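Local coordinates for Lmaj004144AAA protein (Leishmania major, PDB 1Y63) that probably transfers phosphate between nucleoside triphosphates and monophosphates as an AK6-type adenylate kinase, with an additional ATPase activity linked to 18S rRNA maturation, at residues A[34-46]-A[76-90]. Sequence-based numbering, arbitrary orientation.
Sequences LDGFQHLEVGKLV and MEPIMVSRGNHVVDY. With MN (manganese (II) ion), chain C.
His39 and Asp89 meet nearly coplanar, their ring and carboxylate planes 13° apart; Asp89 stands two residues beyond Val87, the strand partner of His39, on the same face. With its CG anti to the backbone N (chi1 170°), the imidazole leans edge-on toward strand 85-89, where His39 NE2 donates to the anti lone pair of Asp89 OD2 at 2.9 Å. His39 ND1 binds manganese at 2.3 Å; four waters and Glu28 complete the site. On this face too, the Phe37 ring lies with one face against Asn85, whose CB stands 3.4 Å from the ring centroid, while Asn85 ND2 donates to Asp35 O and OD1 accepts from Ile11 N. The reverse face is mixed: Gln38 OE1 comes to the edge of the manganese-binding His86 ring, and Leu40 splays its methyls, CD1 against His86 CB and CD2 tip to tip with Ile79 CG2 of helix 66-80. Val42 CG1 sits over the centre of the Tyr90 ring, and Val42 CG2 presses tightly on Val88 CG1. Strand 37-41 is thus the outer strand, beside 85-89, of a P-loop NTPase sheet of order 2-3-1-4-5. Asp89 OD2 also bonds Thr24 of the nucleotide site, so one carboxylate oxygen links that site to an imidazole whose rotation it fixes, with ND1 on the manganese.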
loop_
_atom_site.group_PDB
_atom_site.type_symbol
_atom_site.label_atom_id
_atom_site.label_comp_id
_atom_site.label_asym_id
_atom_site.label_seq_id
_atom_site.Cartn_x
_atom_site.Cartn_y
_atom_site.Cartn_z
ATOM N N LEU A 34 -7.656 -10.015 -10.638
ATOM C CA LEU A 34 -6.457 -10.288 -11.448
ATOM C C LEU A 34 -5.957 -11.706 -11.184
ATOM O O LEU A 34 -6.333 -12.332 -10.190
ATOM C CB LEU A 34 -5.371 -9.223 -11.204
ATOM C CG LEU A 34 -5.740 -7.750 -11.446
ATOM C CD1 LEU A 34 -4.449 -6.931 -11.557
ATOM C CD2 LEU A 34 -6.608 -7.484 -12.638
ATOM N N ASP A 35 -5.154 -12.236 -12.101
ATOM C CA ASP A 35 -4.740 -13.632 -12.035
ATOM C C ASP A 35 -3.535 -13.810 -11.139
ATOM O O ASP A 35 -2.491 -13.195 -11.378
ATOM C CB ASP A 35 -4.365 -14.166 -13.419
ATOM C CG ASP A 35 -3.749 -15.556 -13.363
ATOM O OD1 ASP A 35 -4.410 -16.484 -12.847
ATOM O OD2 ASP A 35 -2.606 -15.725 -13.838
ATOM N N GLY A 36 -3.692 -14.670 -10.133
ATOM C CA GLY A 36 -2.574 -15.142 -9.335
ATOM C C GLY A 36 -1.987 -14.182 -8.330
ATOM O O GLY A 36 -0.815 -14.323 -8.012
ATOM N N PHE A 37 -2.774 -13.227 -7.822
ATOM C CA PHE A 37 -2.289 -12.280 -6.813
ATOM C C PHE A 37 -2.700 -12.665 -5.400
ATOM O O PHE A 37 -3.881 -12.960 -5.142
ATOM C CB PHE A 37 -2.779 -10.862 -7.108
ATOM C CG PHE A 37 -1.941 -10.133 -8.087
ATOM C CD1 PHE A 37 -2.166 -10.288 -9.448
ATOM C CD2 PHE A 37 -0.890 -9.314 -7.668
ATOM C CE1 PHE A 37 -1.382 -9.628 -10.360
ATOM C CE2 PHE A 37 -0.108 -8.658 -8.578
ATOM C CZ PHE A 37 -0.343 -8.822 -9.930
ATOM N N GLN A 38 -1.719 -12.647 -4.504
ATOM C CA GLN A 38 -1.890 -12.836 -3.066
ATOM C C GLN A 38 -1.720 -11.478 -2.407
ATOM O O GLN A 38 -0.726 -10.784 -2.662
ATOM C CB GLN A 38 -0.810 -13.779 -2.502
ATOM C CG GLN A 38 -0.790 -13.895 -0.960
ATOM C CD GLN A 38 0.491 -14.563 -0.413
ATOM O OE1 GLN A 38 1.264 -15.144 -1.162
ATOM N NE2 GLN A 38 0.718 -14.445 0.895
ATOM N N HIS A 39 -2.658 -11.144 -1.529
ATOM C CA HIS A 39 -2.671 -9.898 -0.790
ATOM C C HIS A 39 -1.928 -10.055 0.521
ATOM O O HIS A 39 -2.199 -10.981 1.294
ATOM C CB HIS A 39 -4.125 -9.510 -0.504
ATOM C CG HIS A 39 -4.310 -8.373 0.456
ATOM N ND1 HIS A 39 -5.313 -8.366 1.409
ATOM C CD2 HIS A 39 -3.696 -7.170 0.552
ATOM C CE1 HIS A 39 -5.287 -7.219 2.067
ATOM N NE2 HIS A 39 -4.313 -6.479 1.573
ATOM N N LEU A 40 -0.986 -9.160 0.761
ATOM C CA LEU A 40 -0.270 -9.087 2.054
ATOM C C LEU A 40 -0.690 -7.781 2.705
ATOM O O LEU A 40 -0.367 -6.694 2.211
ATOM C CB LEU A 40 1.242 -9.069 1.892
ATOM C CG LEU A 40 2.015 -10.289 1.429
ATOM C CD1 LEU A 40 1.892 -10.524 -0.063
ATOM C CD2 LEU A 40 3.474 -10.066 1.799
ATOM N N GLU A 41 -1.486 -7.880 3.761
ATOM C CA GLU A 41 -1.936 -6.720 4.515
ATOM C C GLU A 41 -0.897 -6.465 5.600
ATOM O O GLU A 41 -0.941 -7.046 6.662
ATOM C CB GLU A 41 -3.361 -6.978 5.082
ATOM C CG GLU A 41 -4.083 -5.768 5.646
ATOM C CD GLU A 41 -5.602 -5.954 5.834
ATOM O OE1 GLU A 41 -6.224 -6.913 5.293
ATOM O OE2 GLU A 41 -6.186 -5.147 6.571
ATOM N N VAL A 42 0.050 -5.578 5.317
ATOM C CA VAL A 42 1.211 -5.421 6.190
ATOM C C VAL A 42 0.860 -4.967 7.606
ATOM O O VAL A 42 1.506 -5.394 8.579
ATOM C CB VAL A 42 2.230 -4.475 5.506
ATOM C CG1 VAL A 42 3.420 -4.202 6.411
ATOM C CG2 VAL A 42 2.663 -5.096 4.205
ATOM N N GLY A 43 -0.159 -4.121 7.749
ATOM C CA GLY A 43 -0.587 -3.720 9.091
ATOM C C GLY A 43 -0.971 -4.909 9.986
ATOM O O GLY A 43 -0.721 -4.908 11.203
ATOM N N LYS A 44 -1.592 -5.926 9.394
ATOM C CA LYS A 44 -1.926 -7.153 10.117
ATOM C C LYS A 44 -0.657 -7.908 10.500
ATOM O O LYS A 44 -0.538 -8.402 11.614
ATOM C CB LYS A 44 -2.881 -8.021 9.302
ATOM C CG LYS A 44 -4.292 -7.436 9.227
ATOM C CD LYS A 44 -5.287 -8.440 8.651
ATOM C CE LYS A 44 -6.722 -7.943 8.800
ATOM N NZ LYS A 44 -7.699 -9.038 8.538
ATOM N N LEU A 45 0.337 -7.940 9.610
ATOM C CA LEU A 45 1.602 -8.596 9.958
ATOM C C LEU A 45 2.264 -7.901 11.125
ATOM O O LEU A 45 2.788 -8.540 12.039
ATOM C CB LEU A 45 2.568 -8.604 8.773
ATOM C CG LEU A 45 2.055 -9.355 7.554
ATOM C CD1 LEU A 45 3.053 -9.223 6.417
ATOM C CD2 LEU A 45 1.793 -10.812 7.864
ATOM N N VAL A 46 2.252 -6.575 11.090
ATOM C CA VAL A 46 2.871 -5.775 12.155
ATOM C C VAL A 46 2.207 -6.071 13.509
ATOM O O VAL A 46 2.891 -6.264 14.520
ATOM C CB VAL A 46 2.847 -4.265 11.779
ATOM C CG1 VAL A 46 3.259 -3.383 12.947
ATOM C CG2 VAL A 46 3.733 -4.014 10.587
ATOM N N MET A 76 8.834 -10.752 5.536
ATOM C CA MET A 76 8.252 -10.605 4.199
ATOM C C MET A 76 9.127 -11.151 3.066
ATOM O O MET A 76 8.614 -11.629 2.059
ATOM C CB MET A 76 7.918 -9.137 3.930
ATOM C CG MET A 76 6.807 -8.574 4.757
ATOM S SD MET A 76 6.542 -6.836 4.418
ATOM C CE MET A 76 5.909 -6.908 2.720
ATOM N N GLU A 77 10.449 -11.093 3.238
ATOM C CA GLU A 77 11.365 -11.453 2.172
ATOM C C GLU A 77 11.028 -12.763 1.454
ATOM O O GLU A 77 10.915 -12.765 0.239
ATOM C CB GLU A 77 12.811 -11.446 2.678
ATOM C CG GLU A 77 13.838 -11.944 1.655
ATOM C CD GLU A 77 14.146 -10.951 0.547
ATOM O OE1 GLU A 77 13.940 -9.726 0.730
ATOM O OE2 GLU A 77 14.668 -11.408 -0.498
ATOM N N PRO A 78 10.904 -13.888 2.187
ATOM C CA PRO A 78 10.602 -15.133 1.463
ATOM C C PRO A 78 9.295 -15.105 0.676
ATOM O O PRO A 78 9.240 -15.691 -0.416
ATOM C CB PRO A 78 10.567 -16.185 2.575
ATOM C CG PRO A 78 10.303 -15.420 3.814
ATOM C CD PRO A 78 11.051 -14.144 3.635
ATOM N N ILE A 79 8.282 -14.400 1.191
ATOM C CA ILE A 79 7.022 -14.273 0.460
ATOM C C ILE A 79 7.267 -13.485 -0.829
ATOM O O ILE A 79 6.830 -13.855 -1.914
ATOM C CB ILE A 79 5.955 -13.590 1.292
ATOM C CG1 ILE A 79 5.752 -14.334 2.623
ATOM C CG2 ILE A 79 4.650 -13.556 0.538
ATOM C CD1 ILE A 79 5.090 -13.479 3.705
ATOM N N MET A 80 8.003 -12.392 -0.709
ATOM C CA MET A 80 8.131 -11.467 -1.824
ATOM C C MET A 80 8.902 -12.033 -2.998
ATOM O O MET A 80 8.688 -11.619 -4.124
ATOM C CB MET A 80 8.752 -10.152 -1.351
ATOM C CG MET A 80 7.871 -9.441 -0.338
ATOM S SD MET A 80 6.180 -9.080 -0.936
ATOM C CE MET A 80 6.537 -8.029 -2.336
ATOM N N VAL A 81 9.788 -12.997 -2.740
ATOM C CA VAL A 81 10.592 -13.608 -3.805
ATOM C C VAL A 81 10.022 -14.951 -4.260
ATOM O O VAL A 81 10.592 -15.599 -5.151
ATOM C CB VAL A 81 12.077 -13.780 -3.394
ATOM C CG1 VAL A 81 12.669 -12.430 -3.076
ATOM C CG2 VAL A 81 12.213 -14.737 -2.219
ATOM N N SER A 82 8.921 -15.362 -3.648
ATOM C CA SER A 82 8.272 -16.641 -3.959
ATOM C C SER A 82 7.506 -16.615 -5.284
ATOM O O SER A 82 7.206 -15.558 -5.817
ATOM C CB SER A 82 7.336 -17.055 -2.815
ATOM O OG SER A 82 6.159 -16.273 -2.759
ATOM N N ARG A 83 7.178 -17.800 -5.815
ATOM C CA ARG A 83 6.426 -17.873 -7.069
ATOM C C ARG A 83 5.036 -17.269 -6.864
ATOM O O ARG A 83 4.502 -17.302 -5.764
ATOM C CB ARG A 83 6.326 -19.321 -7.583
ATOM C CG ARG A 83 5.656 -20.301 -6.624
ATOM C CD ARG A 83 5.497 -21.713 -7.237
ATOM N NE ARG A 83 6.717 -22.251 -7.853
ATOM C CZ ARG A 83 6.816 -23.472 -8.381
ATOM N NH1 ARG A 83 5.779 -24.307 -8.366
ATOM N NH2 ARG A 83 7.961 -23.873 -8.924
ATOM N N GLY A 84 4.482 -16.686 -7.922
ATOM C CA GLY A 84 3.149 -16.086 -7.898
ATOM C C GLY A 84 3.312 -14.582 -7.790
ATOM O O GLY A 84 4.433 -14.093 -7.632
ATOM N N ASN A 85 2.195 -13.869 -7.863
ATOM C CA ASN A 85 2.179 -12.418 -7.813
ATOM C C ASN A 85 1.661 -11.964 -6.468
ATOM O O ASN A 85 0.916 -12.681 -5.795
ATOM C CB ASN A 85 1.315 -11.874 -8.954
ATOM C CG ASN A 85 1.674 -12.478 -10.299
ATOM O OD1 ASN A 85 2.851 -12.618 -10.641
ATOM N ND2 ASN A 85 0.647 -12.867 -11.075
ATOM N N HIS A 86 2.153 -10.819 -6.016
ATOM C CA HIS A 86 1.815 -10.330 -4.691
ATOM C C HIS A 86 1.391 -8.886 -4.755
ATOM O O HIS A 86 2.012 -8.081 -5.464
ATOM C CB HIS A 86 3.004 -10.502 -3.721
ATOM C CG HIS A 86 3.568 -11.896 -3.737
ATOM N ND1 HIS A 86 4.630 -12.260 -4.532
ATOM C CD2 HIS A 86 3.187 -13.018 -3.081
ATOM C CE1 HIS A 86 4.860 -13.562 -4.392
ATOM N NE2 HIS A 86 4.008 -14.044 -3.503
ATOM N N VAL A 87 0.338 -8.563 -4.012
ATOM C CA VAL A 87 -0.109 -7.173 -3.868
ATOM C C VAL A 87 0.020 -6.808 -2.399
ATOM O O VAL A 87 -0.661 -7.367 -1.525
ATOM C CB VAL A 87 -1.530 -6.907 -4.463
ATOM C CG1 VAL A 87 -2.611 -7.849 -3.897
ATOM C CG2 VAL A 87 -1.919 -5.437 -4.280
ATOM N N VAL A 88 0.955 -5.927 -2.129
ATOM C CA VAL A 88 1.276 -5.540 -0.762
ATOM C C VAL A 88 0.538 -4.235 -0.471
ATOM O O VAL A 88 0.444 -3.354 -1.341
ATOM C CB VAL A 88 2.778 -5.323 -0.596
ATOM C CG1 VAL A 88 3.106 -4.842 0.800
ATOM C CG2 VAL A 88 3.507 -6.627 -0.863
ATOM N N ASP A 89 0.032 -4.133 0.752
ATOM C CA ASP A 89 -0.878 -3.070 1.159
ATOM C C ASP A 89 -0.325 -2.453 2.436
ATOM O O ASP A 89 -0.272 -3.134 3.451
ATOM C CB ASP A 89 -2.234 -3.778 1.350
ATOM C CG ASP A 89 -3.182 -3.080 2.238
ATOM O OD1 ASP A 89 -3.008 -1.912 2.571
ATOM O OD2 ASP A 89 -4.209 -3.745 2.540
ATOM N N TYR A 90 0.152 -1.202 2.374
ATOM C CA TYR A 90 0.717 -0.528 3.581
ATOM C C TYR A 90 0.738 0.968 3.423
ATOM O O TYR A 90 0.957 1.455 2.318
ATOM C CB TYR A 90 2.153 -1.023 3.888
ATOM C CG TYR A 90 2.639 -0.780 5.314
ATOM C CD1 TYR A 90 1.825 -1.038 6.411
ATOM C CD2 TYR A 90 3.960 -0.397 5.562
ATOM C CE1 TYR A 90 2.298 -0.861 7.716
ATOM C CE2 TYR A 90 4.439 -0.247 6.858
ATOM C CZ TYR A 90 3.606 -0.482 7.917
ATOM O OH TYR A 90 4.085 -0.313 9.208
HETATM MN MN MN C . -6.523 -10.143 2.202
HETATM O O HOH W 1 -4.643 -11.327 2.715
HETATM O O HOH W 2 -6.303 -9.337 4.229
HETATM O O HOH W 3 -1.932 -3.074 5.777
HETATM O O HOH W 4 -7.670 -11.788 3.169
HETATM O O HOH W 5 -6.830 -11.273 0.538
#